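Local coordinates for SWD1-like protein (Myceliophthora thermophila, PDB 6E29) that probably serves as a WD-repeat beta-propeller subunit of the COMPASS histone H3K4 methyltransferase complex, this chain being the propeller domain, at residues Ser72-Arg77 with Ala114-Trp119; His121-Ala126 with Ile179-Ser184. All coordinates share one frame; numbering follows the deposited sequence.

Overall arrangement
The chain builds a beta-propeller of seven four-stranded antiparallel blades; contact 1 joins two innermost strands, contact 2 a second strand to the innermost strand of the next blade. From the N terminus, strand 70-75 opens the blade that ends with strand 100-106; contact 1 closes a loop of 36 residues when strand 111-117, the first of the next blade, settles beside it. Contact 2 starts on strand 123-128, second in that blade, and closes with strand 176-181, which begins the blade after, beyond helix 161-171. The contacts run in series, neither nested nor crossed. Their centres lie about 6 Å apart, bridged by Glu115 N and Ala125 O at 2.9 Å, so three successive blades are tied.

Contact 1. Residues Ser72-Arg77 with Ala114-Trp119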
loop_
_atom_site.group_PDB
_atom_site.type_symbol
_atom_site.label_atom_id
_atom_site.label_comp_id
_atom_site.label_asym_id
_atom_site.label_seq_id
_atom_site.Cartn_x
_atom_site.Cartn_y
_atom_site.Cartn_z
ATOM N N SER B 72 -0.155 -6.840 4.370
ATOM C CA SER B 72 -0.017 -6.486 2.961
ATOM C C SER B 72 0.304 -7.702 2.119
ATOM O O SER B 72 0.748 -8.749 2.620
ATOM C CB SER B 72 1.054 -5.405 2.715
ATOM O OG SER B 72 2.370 -5.937 2.863
ATOM N N LEU B 73 -0.015 -7.553 0.835
ATOM C CA LEU B 73 0.204 -8.569 -0.186
ATOM C C LEU B 73 0.668 -7.877 -1.440
ATOM O O LEU B 73 0.074 -6.879 -1.836
ATOM C CB LEU B 73 -1.095 -9.325 -0.544
ATOM C CG LEU B 73 -1.769 -10.031 0.602
ATOM C CD1 LEU B 73 -3.278 -10.250 0.250
ATOM C CD2 LEU B 73 -1.064 -11.395 0.874
ATOM N N SER B 74 1.679 -8.448 -2.087
ATOM C CA SER B 74 2.305 -7.854 -3.254
ATOM C C SER B 74 2.715 -8.965 -4.201
ATOM O O SER B 74 3.469 -9.862 -3.807
ATOM C CB SER B 74 3.538 -7.039 -2.806
ATOM O OG SER B 74 4.291 -6.564 -3.897
ATOM N N TRP B 75 2.245 -8.891 -5.436
ATOM C CA TRP B 75 2.465 -9.945 -6.412
ATOM C C TRP B 75 3.642 -9.600 -7.303
ATOM O O TRP B 75 3.869 -8.436 -7.610
ATOM C CB TRP B 75 1.259 -10.131 -7.314
ATOM C CG TRP B 75 0.019 -10.743 -6.719
ATOM C CD1 TRP B 75 -0.981 -10.089 -5.987
ATOM C CD2 TRP B 75 -0.422 -12.098 -6.880
ATOM N NE1 TRP B 75 -1.990 -10.984 -5.693
ATOM C CE2 TRP B 75 -1.672 -12.218 -6.223
ATOM C CE3 TRP B 75 0.135 -13.236 -7.491
ATOM C CZ2 TRP B 75 -2.378 -13.429 -6.165
ATOM C CZ3 TRP B 75 -0.587 -14.443 -7.453
ATOM C CH2 TRP B 75 -1.819 -14.530 -6.786
ATOM N N SER B 76 4.343 -10.630 -7.763
ATOM C CA SER B 76 5.423 -10.429 -8.721
ATOM C C SER B 76 4.825 -10.114 -10.091
ATOM O O SER B 76 3.656 -10.398 -10.355
ATOM C CB SER B 76 6.319 -11.672 -8.819
ATOM O OG SER B 76 5.619 -12.771 -9.407
ATOM N N ARG B 77 5.655 -9.551 -10.983
ATOM C CA ARG B 77 5.165 -9.172 -12.312
ATOM C C ARG B 77 4.558 -10.370 -13.030
ATOM O O ARG B 77 3.557 -10.244 -13.749
ATOM C CB ARG B 77 6.311 -8.574 -13.136
ATOM C CG ARG B 77 5.926 -8.028 -14.544
ATOM C CD ARG B 77 4.487 -7.465 -14.598
ATOM N NE ARG B 77 4.246 -6.415 -15.597
ATOM C CZ ARG B 77 3.132 -6.332 -16.330
ATOM N NH1 ARG B 77 2.178 -7.246 -16.185
ATOM N NH2 ARG B 77 2.966 -5.347 -17.211
ATOM N N ALA B 114 4.779 -4.333 2.879
ATOM C CA ALA B 114 5.996 -4.619 2.116
ATOM C C ALA B 114 5.645 -4.755 0.637
ATOM O O ALA B 114 4.624 -5.358 0.287
ATOM C CB ALA B 114 6.719 -5.902 2.619
ATOM N N GLU B 115 6.480 -4.162 -0.230
ATOM C CA GLU B 115 6.214 -4.117 -1.663
ATOM C C GLU B 115 7.369 -4.739 -2.416
ATOM O O GLU B 115 8.532 -4.451 -2.112
ATOM C CB GLU B 115 6.038 -2.706 -2.186
ATOM C CG GLU B 115 4.693 -2.095 -1.824
ATOM C CD GLU B 115 3.601 -2.566 -2.764
ATOM O OE1 GLU B 115 3.737 -2.318 -3.977
ATOM O OE2 GLU B 115 2.629 -3.211 -2.296
ATOM N N LEU B 116 7.051 -5.548 -3.418
ATOM C CA LEU B 116 8.103 -6.131 -4.272
ATOM C C LEU B 116 8.602 -5.122 -5.302
ATOM O O LEU B 116 7.856 -4.282 -5.809
ATOM C CB LEU B 116 7.576 -7.374 -4.991
ATOM C CG LEU B 116 7.614 -8.694 -4.242
ATOM C CD1 LEU B 116 6.959 -9.805 -5.139
ATOM C CD2 LEU B 116 9.050 -9.098 -3.860
ATOM N N HIS B 117 9.905 -5.170 -5.575
ATOM C CA HIS B 117 10.445 -4.376 -6.674
ATOM C C HIS B 117 9.682 -4.735 -7.952
ATOM O O HIS B 117 9.502 -5.928 -8.233
ATOM C CB HIS B 117 11.943 -4.665 -6.837
ATOM C CG HIS B 117 12.636 -3.753 -7.799
ATOM N ND1 HIS B 117 12.444 -3.838 -9.165
ATOM C CD2 HIS B 117 13.559 -2.778 -7.603
ATOM C CE1 HIS B 117 13.203 -2.937 -9.767
ATOM N NE2 HIS B 117 13.891 -2.279 -8.842
ATOM N N PRO B 118 9.214 -3.757 -8.739
ATOM C CA PRO B 118 8.306 -4.086 -9.858
ATOM C C PRO B 118 8.925 -4.923 -10.952
ATOM O O PRO B 118 8.185 -5.429 -11.810
ATOM C CB PRO B 118 7.910 -2.716 -10.404
ATOM C CG PRO B 118 8.237 -1.750 -9.279
ATOM C CD PRO B 118 9.410 -2.297 -8.596
ATOM N N TRP B 119 10.251 -5.059 -10.993
ATOM C CA TRP B 119 10.883 -5.880 -12.020
ATOM C C TRP B 119 11.736 -7.001 -11.453
ATOM O O TRP B 119 12.473 -7.631 -12.209
ATOM C CB TRP B 119 11.751 -5.026 -12.943
ATOM C CG TRP B 119 11.033 -3.957 -13.728
ATOM C CD1 TRP B 119 10.593 -2.739 -13.262
ATOM C CD2 TRP B 119 10.738 -3.980 -15.128
ATOM N NE1 TRP B 119 10.041 -2.012 -14.288
ATOM C CE2 TRP B 119 10.097 -2.756 -15.439
ATOM C CE3 TRP B 119 10.924 -4.927 -16.146
ATOM C CZ2 TRP B 119 9.667 -2.439 -16.737
ATOM C CZ3 TRP B 119 10.503 -4.609 -17.445
ATOM C CH2 TRP B 119 9.872 -3.374 -17.722
HETATM O O HOH W 1 3.557 -7.729 1.189
HETATM O O HOH W 2 3.217 -4.651 -5.746
#
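Ala114 meets Ser72 through its backbone: its N-H points at Ser72 OG, 2.9 Å away, in a nearly straight bond. Ser72 OG also donates to a water at 2.7 Å, which in turn donates to Ala114 O. The hydroxyl and the water thus grip both polar backbone atoms of Ala114. At Glu115 the CA-CB bond leads away from Ser74, but the side chain bends back, and a second water bridges Glu115 OE1 and Ser74 OG. OE2 makes a long, weak ion pair with Arg32. Strands 72-75 and 114-117 run nearly parallel, 10° apart, as the innermost strands of adjacent propeller blades; across this seam serine hydroxyls, rather than backbone carbonyls, receive the N-H groups of Ala114 and Leu116. Leu116 N repeats the pattern two residues on, donating to Ser74 OG at 3.0 Å and 169°. Here OG is anti to the backbone N (chi1 173°), and Leu116 CB lies against it at 3.6 Å. Leu116 CD1 reaches over the opposing backbone, 3.7 Å from Ser74 O and close to Ser76 N, while Leu83 of strand 81-86 also packs on this leucine. Past the strand, Pro118 offers its carbonyl O to Arg77 CB at 3.9 Å, a van der Waals contact at the margin of the interface.

Contact 2. Residues His121-Ala126 with Ile179-Ser184; sequences HHQFAA and IVYTAS
Tyr181 CG stands anti to its carbonyl carbon, and Gln123 CG is anti to its backbone N (chi1 -171°); these first torsions set each CG, and the extended glutamine chain beyond CG carries the amide to the phenol. The strands behind them, 123-126 and 179-181, belong to consecutive blades of the beta-propeller, the second strand of one facing the innermost strand of the next. They run roughly antiparallel at 153°, with axes 7.0 Å apart at closest approach. The contact is made by side chains against side chains and main chain, with no backbone-to-backbone hydrogen bond across the two segments. Tyr181 OH donates to Gln123 OE1, 2.7 Å away. The donor lies in the carbonyl plane on a lone pair, with a C=O...donor angle of 121°. Amide and ring are nearly coplanar, and OE1 lies at the ring edge, in its plane, touching Tyr181 CE2. The same hydroxyl abuts the main chain, with Phe124 C 3.3 Å from Tyr181 OH near the ring plane. On the other ortho position to the hydroxyl, CE1 packs against Ala125 CB at 4.0 Å. The small methyl of Ala125 points toward strand 179-181 and is shared, since CD1 of Ile179, two residues earlier in the strand than Tyr181, also reaches it. Leu188 of strand 187-192 and Leu135 of strand 134-137 both touch Ala125 and Tyr181, placing the ring in an apolar layer between the blades, while the His117 ring meets that of Tyr181. The other branch of Ile179 rests on main chain: its CG2 lies 4.0 Å from both Ala125 O and Ala126 C.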
loop_
_atom_site.group_PDB
_atom_site.type_symbol
_atom_site.label_atom_id
_atom_site.label_comp_id
_atom_site.label_asym_id
_atom_site.label_seq_id
_atom_site.Cartn_x
_atom_site.Cartn_y
_atom_site.Cartn_z
ATOM N N HIS B 121 11.579 -9.932 -8.283
ATOM C CA HIS B 121 10.957 -10.424 -7.056
ATOM C C HIS B 121 11.962 -10.702 -5.936
ATOM O O HIS B 121 11.542 -11.060 -4.834
ATOM C CB HIS B 121 10.119 -11.674 -7.329
ATOM C CG HIS B 121 10.894 -12.789 -7.943
ATOM N ND1 HIS B 121 11.015 -12.941 -9.306
ATOM C CD2 HIS B 121 11.595 -13.804 -7.388
ATOM C CE1 HIS B 121 11.756 -14.005 -9.564
ATOM N NE2 HIS B 121 12.122 -14.547 -8.417
ATOM N N HIS B 122 13.259 -10.470 -6.154
ATOM C CA HIS B 122 14.297 -10.675 -5.150
ATOM C C HIS B 122 14.666 -9.407 -4.375
ATOM O O HIS B 122 15.709 -9.396 -3.702
ATOM C CB HIS B 122 15.560 -11.244 -5.802
ATOM C CG HIS B 122 15.399 -12.645 -6.309
ATOM N ND1 HIS B 122 15.466 -12.958 -7.649
ATOM C CD2 HIS B 122 15.130 -13.806 -5.659
ATOM C CE1 HIS B 122 15.277 -14.260 -7.800
ATOM N NE2 HIS B 122 15.073 -14.797 -6.610
ATOM N N GLN B 123 13.870 -8.336 -4.467
ATOM C CA GLN B 123 14.087 -7.176 -3.619
ATOM C C GLN B 123 12.737 -6.638 -3.195
ATOM O O GLN B 123 11.805 -6.613 -3.996
ATOM C CB GLN B 123 14.864 -6.092 -4.334
ATOM C CG GLN B 123 15.272 -4.982 -3.406
ATOM C CD GLN B 123 15.693 -3.741 -4.115
ATOM O OE1 GLN B 123 14.879 -2.861 -4.394
ATOM N NE2 GLN B 123 16.984 -3.609 -4.325
ATOM N N PHE B 124 12.621 -6.236 -1.932
ATOM C CA PHE B 124 11.409 -5.581 -1.475
ATOM C C PHE B 124 11.756 -4.445 -0.524
ATOM O O PHE B 124 12.893 -4.336 -0.015
ATOM C CB PHE B 124 10.405 -6.563 -0.797
ATOM C CG PHE B 124 10.838 -7.065 0.557
ATOM C CD1 PHE B 124 10.540 -6.365 1.713
ATOM C CD2 PHE B 124 11.509 -8.291 0.666
ATOM C CE1 PHE B 124 10.959 -6.860 2.964
ATOM C CE2 PHE B 124 11.942 -8.768 1.912
ATOM C CZ PHE B 124 11.668 -8.049 3.063
ATOM N N ALA B 125 10.778 -3.578 -0.339
ATOM C CA ALA B 125 10.839 -2.482 0.621
ATOM C C ALA B 125 9.706 -2.596 1.627
ATOM O O ALA B 125 8.549 -2.875 1.262
ATOM C CB ALA B 125 10.783 -1.121 -0.068
ATOM N N ALA B 126 10.014 -2.336 2.895
ATOM C CA ALA B 126 8.982 -2.447 3.929
ATOM C C ALA B 126 8.966 -1.218 4.839
ATOM O O ALA B 126 9.995 -0.590 5.088
ATOM C CB ALA B 126 9.195 -3.718 4.745
ATOM N N ILE B 179 5.244 2.808 1.837
ATOM C CA ILE B 179 6.297 2.968 0.841
ATOM C C ILE B 179 5.942 2.159 -0.392
ATOM O O ILE B 179 5.409 1.054 -0.276
ATOM C CB ILE B 179 7.652 2.526 1.432
ATOM C CG1 ILE B 179 8.793 2.952 0.500
ATOM C CG2 ILE B 179 7.624 0.988 1.785
ATOM C CD1 ILE B 179 10.176 2.750 1.117
ATOM N N VAL B 180 6.232 2.710 -1.575
ATOM C CA VAL B 180 5.988 1.995 -2.834
ATOM C C VAL B 180 7.155 2.267 -3.771
ATOM O O VAL B 180 7.835 3.287 -3.659
ATOM C CB VAL B 180 4.667 2.414 -3.541
ATOM C CG1 VAL B 180 3.475 2.039 -2.714
ATOM C CG2 VAL B 180 4.623 3.912 -3.837
ATOM N N TYR B 181 7.356 1.383 -4.758
ATOM C CA TYR B 181 8.367 1.689 -5.779
ATOM C C TYR B 181 7.716 2.498 -6.891
ATOM O O TYR B 181 6.538 2.276 -7.221
ATOM C CB TYR B 181 8.897 0.378 -6.421
ATOM C CG TYR B 181 9.814 -0.465 -5.567
ATOM C CD1 TYR B 181 9.308 -1.407 -4.680
ATOM C CD2 TYR B 181 11.221 -0.362 -5.715
ATOM C CE1 TYR B 181 10.153 -2.208 -3.915
ATOM C CE2 TYR B 181 12.104 -1.182 -4.965
ATOM C CZ TYR B 181 11.552 -2.089 -4.075
ATOM O OH TYR B 181 12.367 -2.892 -3.350
ATOM N N THR B 182 8.490 3.362 -7.530
ATOM C CA THR B 182 8.072 3.910 -8.816
ATOM C C THR B 182 8.073 2.778 -9.855
ATOM O O THR B 182 8.568 1.682 -9.594
ATOM C CB THR B 182 8.982 5.032 -9.283
ATOM O OG1 THR B 182 10.303 4.503 -9.512
ATOM C CG2 THR B 182 8.990 6.186 -8.248
ATOM N N ALA B 183 7.525 3.065 -11.048
ATOM C CA ALA B 183 7.288 2.008 -12.030
ATOM C C ALA B 183 8.586 1.371 -12.485
ATOM O O ALA B 183 8.623 0.162 -12.776
ATOM C CB ALA B 183 6.516 2.551 -13.240
ATOM N N SER B 184 9.662 2.158 -12.565
ATOM C CA SER B 184 10.926 1.609 -13.050
ATOM C C SER B 184 11.656 0.826 -11.981
ATOM O O SER B 184 12.570 0.058 -12.312
ATOM C CB SER B 184 11.872 2.722 -13.539
ATOM O OG SER B 184 12.295 3.527 -12.426
#